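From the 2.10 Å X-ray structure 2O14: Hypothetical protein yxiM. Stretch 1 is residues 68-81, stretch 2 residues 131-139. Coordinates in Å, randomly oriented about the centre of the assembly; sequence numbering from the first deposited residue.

Stretch 1 (68-81) EFLAYGTKSNNTFN
Stretch 2 131-139: QLNLLVTEG

Build stretch 2 first, as an extended strand from Gln131, and lay stretch 1 along it as an arch: strand at Glu68 and Phe69, a loop, then strand again at Phe80 and Asn81. The arch returns antiparallel to stretch 2, and its hollow is filled by Leu135, the residue with the largest covered area in the contact.

Phe80 and Leu134 form the hydrogen-bonded pair, CA atoms 5.4 Å apart: Phe80 N gives to Leu134 O at 2.8 Å and Leu134 N to Phe80 O at 3.1 Å, both nearly straight. Asn81 and Asn133 follow as the non-hydrogen-bonded pair, closing to 4.5 Å between CA atoms, where Asn81 CA lies 3.2 Å from Leu132 O in a CA-H...O contact. Phe80 (t) and Leu134 (t, t) share one sheet face, though the end of the Phe80 side chain leads away from stretch 2.

The other face carries a polar ladder. Asn81 and Asn133 are both m, and Asn133 ND2 donates to Asn81 OD1 at 2.9 Å; the same ND2 also donates to Gln131 OE1 at 3.0 Å. Asn81 OD1 in turn accepts from Thr79 OG1 at 2.7 Å, so one carbonyl oxygen gathers two donors.

Leu135, phi/psi -154/162 and chi1 p, chi2 t, is the bump. Its CD1 lies 3.6 Å from Gly73 O, 3.7 Å from Tyr72 CA and 4.1 Å from Ser76 CB; Leu135 CD2 is 3.8 Å from Thr79 CG2 and also near Gly73 O. Asn78 O comes within 3.7 Å of Leu135 CB. Phe69 (m, chi2 -101°) adds a flat wall: Leu135 C and Val136 N lie over one ring face, Phe69 CE1 is 3.5 Å from Leu135 CB, and Phe69 CE2 is 3.7 Å from Val136 CG2.

The loop is shaped by a type I turn from Gly73 to Ser76, with Ser76 N bonded to Gly73 O at 2.9 Å. Beyond it, Asn78 N donates to Ser76 OG at 3.1 Å. Gly73 has phi/psi 110/143, where a CB would jam against the preceding carbonyl, so the backbone itself asks for glycine. Its N donates to Thr137 OG1 at 2.8 Å, with a bent angle of 136°; Thr137 takes chi1 t.

Tyr72 (p, chi2 -85°) lies beside Thr137 and Glu138. Thr137 OG1 and Glu138 OE2 sit at its ring edge, Tyr72 CE2 being 3.2 Å from Glu138 OE2. A water lies 2.5 Å from Tyr72 OH and donates a weak bond to Glu138 OE2 at 3.3 Å.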

# COMPACT_ATOMS: atom_id res chain seq x y z
N GLU A 68 -19.78 -7.12 8.54
CA GLU A 68 -19.28 -7.56 7.25
C GLU A 68 -19.92 -6.75 6.12
O GLU A 68 -21.14 -6.56 6.10
CB GLU A 68 -19.58 -9.04 7.03
CG GLU A 68 -19.03 -9.57 5.73
CD GLU A 68 -19.28 -11.04 5.55
OE1 GLU A 68 -19.67 -11.70 6.54
OE2 GLU A 68 -19.08 -11.54 4.42
N PHE A 69 -19.11 -6.27 5.20
CA PHE A 69 -19.63 -5.51 4.07
C PHE A 69 -20.01 -6.51 2.99
O PHE A 69 -19.14 -7.16 2.40
CB PHE A 69 -18.56 -4.55 3.56
CG PHE A 69 -18.24 -3.43 4.51
CD1 PHE A 69 -18.78 -2.16 4.32
CD2 PHE A 69 -17.42 -3.65 5.61
CE1 PHE A 69 -18.48 -1.12 5.21
CE2 PHE A 69 -17.12 -2.61 6.51
CZ PHE A 69 -17.66 -1.35 6.30
N LEU A 70 -21.31 -6.65 2.76
CA LEU A 70 -21.84 -7.58 1.76
C LEU A 70 -21.75 -7.00 0.35
O LEU A 70 -21.68 -7.73 -0.64
CB LEU A 70 -23.28 -7.94 2.11
CG LEU A 70 -23.45 -8.59 3.48
CD1 LEU A 70 -24.92 -8.93 3.71
CD2 LEU A 70 -22.60 -9.84 3.58
N ALA A 71 -21.78 -5.68 0.27
CA ALA A 71 -21.65 -4.98 -1.00
C ALA A 71 -20.34 -4.23 -0.81
O ALA A 71 -20.07 -3.71 0.27
CB ALA A 71 -22.81 -4.02 -1.19
N TYR A 72 -19.50 -4.18 -1.84
CA TYR A 72 -18.23 -3.48 -1.73
C TYR A 72 -17.79 -2.84 -3.04
O TYR A 72 -18.58 -2.73 -3.98
CB TYR A 72 -17.15 -4.44 -1.21
CG TYR A 72 -17.11 -5.75 -1.96
CD1 TYR A 72 -17.95 -6.80 -1.60
CD2 TYR A 72 -16.30 -5.90 -3.07
CE1 TYR A 72 -17.97 -7.98 -2.33
CE2 TYR A 72 -16.31 -7.07 -3.81
CZ TYR A 72 -17.15 -8.10 -3.44
OH TYR A 72 -17.18 -9.24 -4.20
N GLY A 73 -16.53 -2.43 -3.09
CA GLY A 73 -15.99 -1.75 -4.26
C GLY A 73 -15.75 -0.30 -3.85
O GLY A 73 -16.55 0.26 -3.09
N THR A 74 -14.68 0.31 -4.34
CA THR A 74 -14.35 1.68 -3.96
C THR A 74 -15.44 2.73 -4.16
O THR A 74 -15.44 3.77 -3.50
CB THR A 74 -13.06 2.17 -4.67
OG1 THR A 74 -13.29 2.25 -6.09
CG2 THR A 74 -11.91 1.19 -4.40
N LYS A 75 -16.37 2.48 -5.08
CA LYS A 75 -17.46 3.42 -5.34
C LYS A 75 -18.77 3.00 -4.69
O LYS A 75 -19.79 3.66 -4.84
CB LYS A 75 -17.67 3.58 -6.85
CG LYS A 75 -16.96 4.78 -7.46
CD LYS A 75 -15.48 4.80 -7.14
CE LYS A 75 -14.82 6.01 -7.78
NZ LYS A 75 -13.37 6.06 -7.53
N SER A 76 -18.74 1.90 -3.95
CA SER A 76 -19.95 1.42 -3.30
C SER A 76 -20.50 2.43 -2.29
O SER A 76 -19.74 3.15 -1.65
CB SER A 76 -19.67 0.09 -2.60
OG SER A 76 -20.84 -0.39 -1.96
N ASN A 77 -21.82 2.47 -2.17
CA ASN A 77 -22.47 3.36 -1.23
C ASN A 77 -22.62 2.65 0.10
O ASN A 77 -23.09 3.24 1.07
CB ASN A 77 -23.86 3.77 -1.74
CG ASN A 77 -23.79 4.89 -2.76
OD1 ASN A 77 -24.68 5.03 -3.60
ND2 ASN A 77 -22.74 5.70 -2.68
N ASN A 78 -22.21 1.38 0.13
CA ASN A 78 -22.29 0.57 1.34
C ASN A 78 -21.16 0.96 2.30
O ASN A 78 -20.29 0.15 2.61
CB ASN A 78 -22.15 -0.92 1.00
CG ASN A 78 -22.50 -1.82 2.17
OD1 ASN A 78 -21.99 -2.94 2.30
ND2 ASN A 78 -23.39 -1.35 3.03
N THR A 79 -21.18 2.20 2.77
CA THR A 79 -20.13 2.66 3.68
C THR A 79 -20.60 2.94 5.10
O THR A 79 -21.79 2.98 5.39
CB THR A 79 -19.51 3.98 3.18
OG1 THR A 79 -20.55 4.95 2.99
CG2 THR A 79 -18.74 3.76 1.88
N PHE A 80 -19.62 3.13 5.98
CA PHE A 80 -19.88 3.52 7.35
C PHE A 80 -19.56 5.01 7.26
O PHE A 80 -18.47 5.37 6.80
CB PHE A 80 -18.89 2.86 8.31
CG PHE A 80 -18.84 3.51 9.67
CD1 PHE A 80 -19.92 3.41 10.54
CD2 PHE A 80 -17.72 4.25 10.06
CE1 PHE A 80 -19.88 4.02 11.79
CE2 PHE A 80 -17.68 4.87 11.30
CZ PHE A 80 -18.76 4.75 12.17
N ASN A 81 -20.49 5.86 7.65
CA ASN A 81 -20.26 7.30 7.59
C ASN A 81 -20.09 7.88 8.98
O ASN A 81 -20.68 7.39 9.94
CB ASN A 81 -21.42 8.03 6.92
CG ASN A 81 -21.86 7.38 5.64
OD1 ASN A 81 -21.07 6.75 4.94
ND2 ASN A 81 -23.14 7.55 5.31
N GLN A 131 -17.53 14.87 6.18
CA GLN A 131 -17.95 13.50 6.47
C GLN A 131 -17.01 12.46 5.87
O GLN A 131 -16.56 12.59 4.74
CB GLN A 131 -19.37 13.27 5.93
CG GLN A 131 -19.99 11.94 6.32
CD GLN A 131 -21.37 11.75 5.72
OE1 GLN A 131 -21.51 11.50 4.52
NE2 GLN A 131 -22.40 11.87 6.54
N LEU A 132 -16.72 11.41 6.65
CA LEU A 132 -15.84 10.33 6.21
C LEU A 132 -16.70 9.12 5.84
O LEU A 132 -17.57 8.72 6.61
CB LEU A 132 -14.87 9.95 7.33
CG LEU A 132 -13.98 8.72 7.10
CD1 LEU A 132 -12.98 9.00 5.99
CD2 LEU A 132 -13.25 8.38 8.39
N ASN A 133 -16.45 8.54 4.67
CA ASN A 133 -17.21 7.37 4.21
C ASN A 133 -16.21 6.27 3.90
O ASN A 133 -15.45 6.35 2.92
CB ASN A 133 -18.04 7.73 2.98
CG ASN A 133 -18.75 9.07 3.14
OD1 ASN A 133 -18.16 10.12 2.91
ND2 ASN A 133 -20.01 9.03 3.57
N LEU A 134 -16.23 5.23 4.73
CA LEU A 134 -15.29 4.12 4.61
C LEU A 134 -15.93 2.74 4.52
O LEU A 134 -17.06 2.53 4.98
CB LEU A 134 -14.34 4.19 5.83
CG LEU A 134 -13.28 3.13 6.12
CD1 LEU A 134 -12.28 3.69 7.12
CD2 LEU A 134 -13.94 1.87 6.67
N LEU A 135 -15.22 1.81 3.90
CA LEU A 135 -15.68 0.43 3.80
C LEU A 135 -14.47 -0.47 3.64
O LEU A 135 -13.37 0.01 3.33
CB LEU A 135 -16.62 0.22 2.60
CG LEU A 135 -16.05 0.16 1.17
CD1 LEU A 135 -16.95 -0.71 0.31
CD2 LEU A 135 -15.92 1.57 0.58
N VAL A 136 -14.65 -1.75 3.90
CA VAL A 136 -13.59 -2.73 3.74
C VAL A 136 -14.01 -3.34 2.42
O VAL A 136 -15.19 -3.61 2.21
CB VAL A 136 -13.61 -3.78 4.87
CG1 VAL A 136 -12.50 -4.81 4.66
CG2 VAL A 136 -13.43 -3.08 6.21
N THR A 137 -13.06 -3.55 1.52
CA THR A 137 -13.43 -4.04 0.20
C THR A 137 -12.50 -5.06 -0.42
O THR A 137 -11.46 -5.43 0.12
CB THR A 137 -13.58 -2.86 -0.77
OG1 THR A 137 -14.13 -3.31 -2.02
CG2 THR A 137 -12.22 -2.22 -1.02
N GLU A 138 -12.89 -5.48 -1.62
CA GLU A 138 -12.17 -6.48 -2.37
C GLU A 138 -10.67 -6.40 -2.38
O GLU A 138 -10.05 -5.43 -2.83
CB GLU A 138 -12.67 -6.53 -3.81
CG GLU A 138 -12.64 -7.94 -4.38
CD GLU A 138 -13.29 -8.03 -5.74
OE1 GLU A 138 -12.71 -7.50 -6.71
OE2 GLU A 138 -14.39 -8.62 -5.84
N GLY A 139 -10.12 -7.46 -1.82
CA GLY A 139 -8.71 -7.69 -1.76
C GLY A 139 -8.86 -9.01 -2.50
O GLY A 139 -8.77 -9.05 -3.72
O HOH W 1 -15.63 -11.13 -4.03